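Long-range contacts in hemolysin-related protein (Vibrio cholerae serotype O1, PDB 6MLT), which serves in the extracellular biofilm matrix, where it probably helps cells adhere to surfaces, binding metal ions and, as its lectin-like domain suggests, carbohydrate: residues N29-A34 against V59-G64; K66-G71 against D95-P100; S297-Y302 against V426-F431. One frame throughout, in Å; residues are numbered along the deposited sequence.

Interaction 1 of 3, residues N29-A34 against V59-G64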
loop_
_atom_site.group_PDB
_atom_site.type_symbol
_atom_site.label_atom_id
_atom_site.label_comp_id
_atom_site.label_asym_id
_atom_site.label_seq_id
_atom_site.Cartn_x
_atom_site.Cartn_y
_atom_site.Cartn_z
ATOM N N ASN A 29 -1.349 -20.792 26.070
ATOM C CA ASN A 29 -2.139 -21.164 24.902
ATOM C C ASN A 29 -3.113 -20.070 24.470
ATOM O O ASN A 29 -4.043 -20.354 23.707
ATOM C CB ASN A 29 -2.916 -22.455 25.182
ATOM C CG ASN A 29 -3.823 -22.329 26.379
ATOM O OD1 ASN A 29 -3.978 -21.247 26.940
ATOM N ND2 ASN A 29 -4.436 -23.434 26.774
ATOM N N GLN A 30 -2.926 -18.840 24.940
ATOM C CA GLN A 30 -3.739 -17.691 24.553
ATOM C C GLN A 30 -2.952 -16.834 23.572
ATOM O O GLN A 30 -1.732 -16.699 23.704
ATOM C CB GLN A 30 -4.106 -16.845 25.777
ATOM C CG GLN A 30 -4.698 -17.615 26.952
ATOM C CD GLN A 30 -6.142 -18.015 26.716
ATOM O OE1 GLN A 30 -6.967 -17.197 26.317
ATOM N NE2 GLN A 30 -6.452 -19.283 26.958
ATOM N N VAL A 31 -3.642 -16.243 22.598
ATOM C CA VAL A 31 -2.983 -15.390 21.610
ATOM C C VAL A 31 -3.813 -14.129 21.415
ATOM O O VAL A 31 -5.039 -14.196 21.267
ATOM C CB VAL A 31 -2.768 -16.123 20.271
ATOM C CG1 VAL A 31 -1.934 -15.279 19.333
ATOM C CG2 VAL A 31 -2.088 -17.467 20.506
ATOM N N MET A 32 -3.143 -12.969 21.424
ATOM C CA MET A 32 -3.838 -11.695 21.263
ATOM C C MET A 32 -2.994 -10.692 20.479
ATOM O O MET A 32 -3.153 -9.479 20.652
ATOM C CB MET A 32 -4.241 -11.134 22.644
ATOM C CG MET A 32 -5.300 -10.029 22.592
ATOM S SD MET A 32 -6.307 -9.941 24.099
ATOM C CE MET A 32 -5.036 -9.792 25.364
ATOM N N ALA A 33 -2.107 -11.179 19.612
ATOM C CA ALA A 33 -1.339 -10.339 18.707
ATOM C C ALA A 33 -1.458 -10.903 17.300
ATOM O O ALA A 33 -1.610 -12.114 17.110
ATOM C CB ALA A 33 0.139 -10.251 19.117
ATOM N N ALA A 34 -1.402 -10.012 16.319
ATOM C CA ALA A 34 -1.679 -10.404 14.945
ATOM C C ALA A 34 -0.683 -11.469 14.486
ATOM O O ALA A 34 0.504 -11.401 14.829
ATOM C CB ALA A 34 -1.618 -9.188 14.018
ATOM N N VAL A 59 3.253 -16.870 16.087
ATOM C CA VAL A 59 2.439 -16.213 17.100
ATOM C C VAL A 59 3.214 -16.208 18.412
ATOM O O VAL A 59 4.218 -16.907 18.574
ATOM C CB VAL A 59 1.066 -16.896 17.287
ATOM C CG1 VAL A 59 0.248 -16.774 16.018
ATOM C CG2 VAL A 59 1.237 -18.353 17.666
ATOM N N VAL A 60 2.732 -15.402 19.353
ATOM C CA VAL A 60 3.255 -15.356 20.713
ATOM C C VAL A 60 2.122 -15.766 21.646
ATOM O O VAL A 60 1.045 -15.160 21.619
ATOM C CB VAL A 60 3.790 -13.961 21.071
ATOM C CG1 VAL A 60 4.443 -13.982 22.452
ATOM C CG2 VAL A 60 4.780 -13.464 19.998
ATOM N N THR A 61 2.354 -16.798 22.459
ATOM C CA THR A 61 1.329 -17.338 23.342
ATOM C C THR A 61 1.581 -16.920 24.788
ATOM O O THR A 61 2.731 -16.807 25.226
ATOM C CB THR A 61 1.272 -18.871 23.258
ATOM O OG1 THR A 61 2.521 -19.441 23.687
ATOM C CG2 THR A 61 0.986 -19.316 21.839
ATOM N N PHE A 62 0.493 -16.699 25.534
ATOM C CA PHE A 62 0.563 -16.365 26.954
ATOM C C PHE A 62 -0.454 -17.188 27.737
ATOM O O PHE A 62 -1.361 -17.806 27.174
ATOM C CB PHE A 62 0.327 -14.865 27.201
ATOM C CG PHE A 62 -1.026 -14.380 26.782
ATOM C CD1 PHE A 62 -1.253 -13.965 25.479
ATOM C CD2 PHE A 62 -2.071 -14.313 27.693
ATOM C CE1 PHE A 62 -2.500 -13.501 25.089
ATOM C CE2 PHE A 62 -3.321 -13.855 27.304
ATOM C CZ PHE A 62 -3.531 -13.447 26.003
ATOM N N GLU A 63 -0.294 -17.171 29.060
ATOM C CA GLU A 63 -1.133 -17.935 29.971
ATOM C C GLU A 63 -2.182 -17.034 30.603
ATOM O O GLU A 63 -1.880 -15.914 31.022
ATOM C CB GLU A 63 -0.294 -18.579 31.079
ATOM C CG GLU A 63 -1.124 -19.378 32.084
ATOM C CD GLU A 63 -0.347 -19.774 33.332
ATOM O OE1 GLU A 63 0.780 -19.272 33.534
ATOM O OE2 GLU A 63 -0.882 -20.587 34.116
ATOM N N GLY A 64 -3.407 -17.548 30.689
ATOM C CA GLY A 64 -4.460 -16.855 31.418
ATOM C C GLY A 64 -4.637 -15.430 30.942
ATOM O O GLY A 64 -4.788 -15.167 29.746
HETATM O O HOH W 1 -4.220 -20.157 29.632
HETATM O O HOH W 2 -0.423 -12.933 22.053
HETATM O O HOH W 3 0.783 -13.532 17.953
#

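Interaction 2 of 3, residues K66-G71 against D95-P100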
loop_
_atom_site.group_PDB
_atom_site.type_symbol
_atom_site.label_atom_id
_atom_site.label_comp_id
_atom_site.label_asym_id
_atom_site.label_seq_id
_atom_site.Cartn_x
_atom_site.Cartn_y
_atom_site.Cartn_z
ATOM N N LYS A 66 -2.324 -13.067 31.506
ATOM C CA LYS A 66 -0.990 -12.494 31.710
ATOM C C LYS A 66 -0.370 -11.981 30.418
ATOM O O LYS A 66 0.830 -12.150 30.180
ATOM C CB LYS A 66 -0.082 -13.533 32.366
ATOM N N TYR A 67 -1.151 -11.311 29.574
ATOM C CA TYR A 67 -0.644 -10.901 28.270
ATOM C C TYR A 67 0.375 -9.773 28.357
ATOM O O TYR A 67 1.063 -9.511 27.363
ATOM C CB TYR A 67 -1.800 -10.471 27.359
ATOM C CG TYR A 67 -2.683 -9.399 27.950
ATOM C CD1 TYR A 67 -2.334 -8.056 27.869
ATOM C CD2 TYR A 67 -3.861 -9.732 28.601
ATOM C CE1 TYR A 67 -3.143 -7.075 28.417
ATOM C CE2 TYR A 67 -4.678 -8.760 29.151
ATOM C CZ TYR A 67 -4.315 -7.435 29.054
ATOM O OH TYR A 67 -5.128 -6.464 29.604
ATOM N N ALA A 68 0.482 -9.100 29.500
ATOM C CA ALA A 68 1.405 -7.985 29.656
ATOM C C ALA A 68 2.773 -8.408 30.172
ATOM O O ALA A 68 3.661 -7.559 30.280
ATOM C CB ALA A 68 0.808 -6.939 30.602
ATOM N N ASN A 69 2.976 -9.694 30.460
ATOM C CA ASN A 69 4.187 -10.152 31.132
ATOM C C ASN A 69 5.025 -11.087 30.267
ATOM O O ASN A 69 5.837 -11.841 30.802
ATOM C CB ASN A 69 3.823 -10.844 32.447
ATOM C CG ASN A 69 2.892 -10.008 33.303
ATOM O OD1 ASN A 69 1.692 -10.274 33.380
ATOM N ND2 ASN A 69 3.437 -8.976 33.933
ATOM N N GLY A 70 4.839 -11.057 28.953
ATOM C CA GLY A 70 5.629 -11.851 28.035
ATOM C C GLY A 70 4.978 -13.185 27.702
ATOM O O GLY A 70 4.167 -13.722 28.453
ATOM N N GLY A 71 5.352 -13.722 26.538
ATOM C CA GLY A 71 4.858 -15.006 26.082
ATOM C C GLY A 71 5.896 -15.707 25.229
ATOM O O GLY A 71 6.970 -15.167 24.962
ATOM N N ASP A 95 7.246 -10.043 23.908
ATOM C CA ASP A 95 6.010 -9.428 24.360
ATOM C C ASP A 95 4.834 -10.043 23.610
ATOM O O ASP A 95 4.913 -10.316 22.410
ATOM C CB ASP A 95 6.032 -7.921 24.158
ATOM C CG ASP A 95 4.952 -7.230 24.969
ATOM O OD1 ASP A 95 5.171 -7.018 26.180
ATOM O OD2 ASP A 95 3.871 -6.945 24.412
ATOM N N ALA A 96 3.752 -10.302 24.336
ATOM C CA ALA A 96 2.598 -10.991 23.775
ATOM C C ALA A 96 1.592 -10.046 23.135
ATOM O O ALA A 96 0.622 -10.516 22.533
ATOM C CB ALA A 96 1.904 -11.822 24.861
ATOM N N ARG A 97 1.802 -8.730 23.233
ATOM C CA ARG A 97 0.850 -7.757 22.710
ATOM C C ARG A 97 1.188 -7.263 21.313
ATOM O O ARG A 97 0.310 -6.712 20.641
ATOM C CB ARG A 97 0.762 -6.546 23.651
ATOM C CG ARG A 97 0.299 -6.892 25.060
ATOM C CD ARG A 97 0.586 -5.769 26.040
ATOM N NE ARG A 97 2.010 -5.684 26.343
ATOM C CZ ARG A 97 2.523 -4.943 27.316
ATOM N NH1 ARG A 97 1.731 -4.205 28.084
ATOM N NH2 ARG A 97 3.832 -4.945 27.522
ATOM N N TYR A 98 2.428 -7.436 20.865
ATOM C CA TYR A 98 2.871 -6.949 19.567
ATOM C C TYR A 98 3.379 -8.113 18.731
ATOM O O TYR A 98 4.134 -8.960 19.221
ATOM C CB TYR A 98 3.972 -5.895 19.714
ATOM C CG TYR A 98 3.532 -4.624 20.411
ATOM C CD1 TYR A 98 3.011 -3.558 19.689
ATOM C CD2 TYR A 98 3.653 -4.487 21.792
ATOM C CE1 TYR A 98 2.620 -2.389 20.319
ATOM C CE2 TYR A 98 3.263 -3.322 22.433
ATOM C CZ TYR A 98 2.746 -2.277 21.688
ATOM O OH TYR A 98 2.351 -1.115 22.300
ATOM N N ALA A 99 2.966 -8.156 17.476
ATOM C CA ALA A 99 3.485 -9.173 16.586
ATOM C C ALA A 99 4.977 -8.944 16.361
ATOM O O ALA A 99 5.417 -7.799 16.229
ATOM C CB ALA A 99 2.756 -9.147 15.244
ATOM N N PRO A 100 5.778 -10.002 16.320
ATOM C CA PRO A 100 7.164 -9.847 15.861
ATOM C C PRO A 100 7.209 -9.534 14.375
ATOM O O PRO A 100 6.162 -9.392 13.738
ATOM C CB PRO A 100 7.805 -11.206 16.182
ATOM C CG PRO A 100 6.693 -12.155 16.293
ATOM C CD PRO A 100 5.468 -11.388 16.706
HETATM O O HOH W 4 3.632 -9.149 27.082
#

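Interaction 3 of 3, residues S297-Y302 against V426-F431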
loop_
_atom_site.group_PDB
_atom_site.type_symbol
_atom_site.label_atom_id
_atom_site.label_comp_id
_atom_site.label_asym_id
_atom_site.label_seq_id
_atom_site.Cartn_x
_atom_site.Cartn_y
_atom_site.Cartn_z
ATOM N N SER A 297 -11.432 14.227 -31.810
ATOM C CA SER A 297 -11.734 15.292 -32.747
ATOM C C SER A 297 -11.745 14.741 -34.169
ATOM O O SER A 297 -11.508 13.554 -34.406
ATOM C CB SER A 297 -10.698 16.404 -32.625
ATOM O OG SER A 297 -9.446 15.948 -33.114
ATOM N N ALA A 298 -11.997 15.622 -35.135
ATOM C CA ALA A 298 -11.767 15.278 -36.526
ATOM C C ALA A 298 -10.263 15.194 -36.788
ATOM O O ALA A 298 -9.433 15.558 -35.948
ATOM C CB ALA A 298 -12.416 16.310 -37.448
ATOM N N VAL A 299 -9.911 14.694 -37.970
ATOM C CA VAL A 299 -8.525 14.664 -38.425
ATOM C C VAL A 299 -8.220 15.986 -39.113
ATOM O O VAL A 299 -8.952 16.409 -40.016
ATOM C CB VAL A 299 -8.279 13.481 -39.377
ATOM C CG1 VAL A 299 -6.834 13.484 -39.872
ATOM C CG2 VAL A 299 -8.601 12.165 -38.682
ATOM N N TYR A 300 -7.138 16.634 -38.697
ATOM C CA TYR A 300 -6.715 17.910 -39.267
ATOM C C TYR A 300 -5.393 17.719 -40.001
ATOM O O TYR A 300 -4.385 17.356 -39.387
ATOM C CB TYR A 300 -6.579 18.967 -38.170
ATOM C CG TYR A 300 -7.791 19.041 -37.271
ATOM C CD1 TYR A 300 -9.007 19.518 -37.747
ATOM C CD2 TYR A 300 -7.723 18.616 -35.950
ATOM C CE1 TYR A 300 -10.122 19.575 -36.931
ATOM C CE2 TYR A 300 -8.831 18.672 -35.126
ATOM C CZ TYR A 300 -10.025 19.154 -35.624
ATOM O OH TYR A 300 -11.129 19.213 -34.813
ATOM N N GLY A 301 -5.392 17.963 -41.313
ATOM C CA GLY A 301 -4.176 17.895 -42.098
ATOM C C GLY A 301 -4.285 16.884 -43.228
ATOM O O GLY A 301 -5.360 16.682 -43.806
ATOM N N TYR A 302 -3.157 16.244 -43.530
ATOM C CA TYR A 302 -2.980 15.479 -44.763
ATOM C C TYR A 302 -2.461 14.090 -44.412
ATOM O O TYR A 302 -1.340 13.951 -43.912
ATOM C CB TYR A 302 -2.023 16.220 -45.697
ATOM C CG TYR A 302 -2.441 17.661 -45.893
ATOM C CD1 TYR A 302 -2.046 18.650 -45.000
ATOM C CD2 TYR A 302 -3.261 18.023 -46.953
ATOM C CE1 TYR A 302 -2.443 19.957 -45.168
ATOM C CE2 TYR A 302 -3.669 19.326 -47.126
ATOM C CZ TYR A 302 -3.259 20.291 -46.232
ATOM O OH TYR A 302 -3.662 21.591 -46.407
ATOM N N VAL A 426 5.050 16.538 -38.948
ATOM C CA VAL A 426 3.693 16.083 -38.675
ATOM C C VAL A 426 2.781 16.593 -39.785
ATOM O O VAL A 426 2.644 17.806 -39.983
ATOM C CB VAL A 426 3.215 16.560 -37.299
ATOM C CG1 VAL A 426 1.754 16.224 -37.093
ATOM C CG2 VAL A 426 4.067 15.926 -36.207
ATOM N N ASN A 427 2.141 15.666 -40.501
ATOM C CA ASN A 427 1.293 16.035 -41.622
ATOM C C ASN A 427 -0.190 16.070 -41.275
ATOM O O ASN A 427 -0.949 16.782 -41.949
ATOM C CB ASN A 427 1.531 15.078 -42.791
ATOM C CG ASN A 427 2.975 15.112 -43.277
ATOM O OD1 ASN A 427 3.767 14.212 -42.988
ATOM N ND2 ASN A 427 3.329 16.170 -43.998
ATOM N N ALA A 428 -0.620 15.337 -40.250
ATOM C CA ALA A 428 -1.987 15.437 -39.761
ATOM C C ALA A 428 -2.010 15.093 -38.282
ATOM O O ALA A 428 -1.151 14.360 -37.780
ATOM C CB ALA A 428 -2.943 14.518 -40.529
ATOM N N VAL A 429 -3.029 15.608 -37.588
ATOM C CA VAL A 429 -3.212 15.338 -36.168
ATOM C C VAL A 429 -4.688 15.151 -35.856
ATOM O O VAL A 429 -5.573 15.633 -36.567
ATOM C CB VAL A 429 -2.639 16.457 -35.268
ATOM C CG1 VAL A 429 -1.144 16.547 -35.417
ATOM C CG2 VAL A 429 -3.297 17.794 -35.597
ATOM N N GLN A 430 -4.933 14.455 -34.753
ATOM C CA GLN A 430 -6.270 14.215 -34.238
ATOM C C GLN A 430 -6.151 14.085 -32.730
ATOM O O GLN A 430 -5.227 13.437 -32.237
ATOM C CB GLN A 430 -6.886 12.956 -34.858
ATOM C CG GLN A 430 -8.238 12.557 -34.299
ATOM C CD GLN A 430 -8.791 11.324 -34.991
ATOM O OE1 GLN A 430 -8.070 10.351 -35.219
ATOM N NE2 GLN A 430 -10.068 11.369 -35.354
ATOM N N PHE A 431 -7.070 14.713 -32.007
ATOM C CA PHE A 431 -6.992 14.784 -30.555
ATOM C C PHE A 431 -7.905 13.748 -29.917
ATOM O O PHE A 431 -9.048 13.565 -30.345
ATOM C CB PHE A 431 -7.359 16.182 -30.067
ATOM C CG PHE A 431 -6.531 17.256 -30.691
ATOM C CD1 PHE A 431 -5.225 17.462 -30.278
ATOM C CD2 PHE A 431 -7.038 18.033 -31.713
ATOM C CE1 PHE A 431 -4.445 18.441 -30.870
ATOM C CE2 PHE A 431 -6.263 19.016 -32.309
ATOM C CZ PHE A 431 -4.966 19.217 -31.883
#

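Interaction 1 of 3, residues N29-A34 against V59-G64
Q30 and F62 form the one bridge between these segments, an antiparallel hydrogen-bonded pair at a classic beta bulge: N29 and Q30 both face F62. Q30 N donates to F62 O and F62 N returns a bond to Q30 O, each 2.9 Å long. Q30 O also receives the CA-H of T61, with 3.1 Å between O and CA. F62 CG lies between the backbone N and the carbonyl carbon (chi1 62°), and the ring comes over Q30. One ring face takes Q30 CB in a CH-pi contact, 3.5 Å from the ring centroid and displaced toward the rim. M32 reaches the far end of the ring, with CB against CE1 and CE against CZ. Beyond the bulge the segments part: V31 CG1 packs on V59 CB, its CG2 on T61 CG2, and single waters bridge M32 N to V60 O and A33 O to V60 N. The polar end of Q30 has two partners: D543 N donates to OE1 and NE2 donates to N29 OD1. T61 OG1 bonds to S28 OG and R74 NE, outside the pair. N29 OD1 also accepts from a water, which in turn accepts from G64 N, both bonds 2.9 Å.

Interaction 2 of 3, residues K66-G71 against D95-P100
Two loops of the sheet that holds strands 56-63, 71-76 and 93-94 meet here: the type I beta turn K66-N69 with the glycines after it, and the segment that follows strand 93-94 and opens with an Asx turn at D95. Direct hydrogen bonds between them are absent; one water joins them, donating to Y67 O at 2.6 Å and accepting from G70 N and A96 N, with a weak further bond to D95 OD1. A96 CB sits 3.5 Å from Y67 O. R97 CG meets the Y67 ring at the edge, near CD1, and the guanidinium lies with A68 CA over the centre of one face, 3.9 Å above the plane, while NH1 touches A68 CB. R97 grips D95 side-on: R97 NE donates to D95 OD2 on its syn lone pair at 3.0 Å, and R97 NH2 to D95 OD1 at 2.8 Å, together a salt bridge. R97 N closes the Asx turn on OD2 from above the carboxylate plane. G70 passes close to D95, CA to CA 4.4 Å. Y67 and A96 rest on F62 of strand 56-63, R97 reaches L520 and W521, and G71 bonds through its backbone to A94 of strand 93-94.

Interaction 3 of 3, residues S297-Y302 against V426-F431
Segments 297-302 and 426-431 run antiparallel, with Y300 and V429 as a hydrogen-bonded pair and G301 and A428 as a non-hydrogen-bonded one. Y300 N reaches V429 O at 2.8 Å in a nearly straight bond (175° at H), and V429 N returns to Y300 O. G301 and A428 come together, CA to CA 4.0 Å, and just beyond them Y302 N donates to N427 O from above the carbonyl plane. S297 OG accepts from F431 N at 2.9 Å and donates to A298 O, while S297 N bonds to F431 O. Q430, its CG anti to the backbone N (chi1 175°) and its chain extended, carries NE2 to S297 O, 2.8 Å away; OE1 accepts from N411 ND2. V299 CG2 packs against that amide, and V299 CG1 lies 4.1 Å from A428 CB. The side chains of Y300 and F431 cross at about a right angle, Y300 CE2 meeting the edge of the F431 ring at CE2, 3.8 Å away. N427 and A428 both face W413, a classic beta bulge toward strand 405-413. The contact joins outer strand 295-301 to strand 428-435 in a four-stranded antiparallel sheet, as in the three-sheet beta-prism lectin fold.

In the fold
From the N terminus, interaction 1 comes first: strand 28-30 pairs with strand 56-63, closing a loop of 24 residues that holds the calcium-binding residues. Interaction 2 follows, joining the loops after strands 56-63 and 93-94 and closing 23 residues with strand 93-94 and most of strand 71-76. The two neither nest nor cross along the chain, yet they touch, centres 7 Å apart, M32 CE against Y67 CD2. Interaction 3 stands apart across the chain's centre, nearest atoms about 50 Å from interaction 1 and about 51 Å from interaction 2; it closes 123 residues, most of the beta-prism lectin region. Interactions 1 and 2 tie the sheet of strands 28-30 to 93-94, interaction 3 the lectin module's ends.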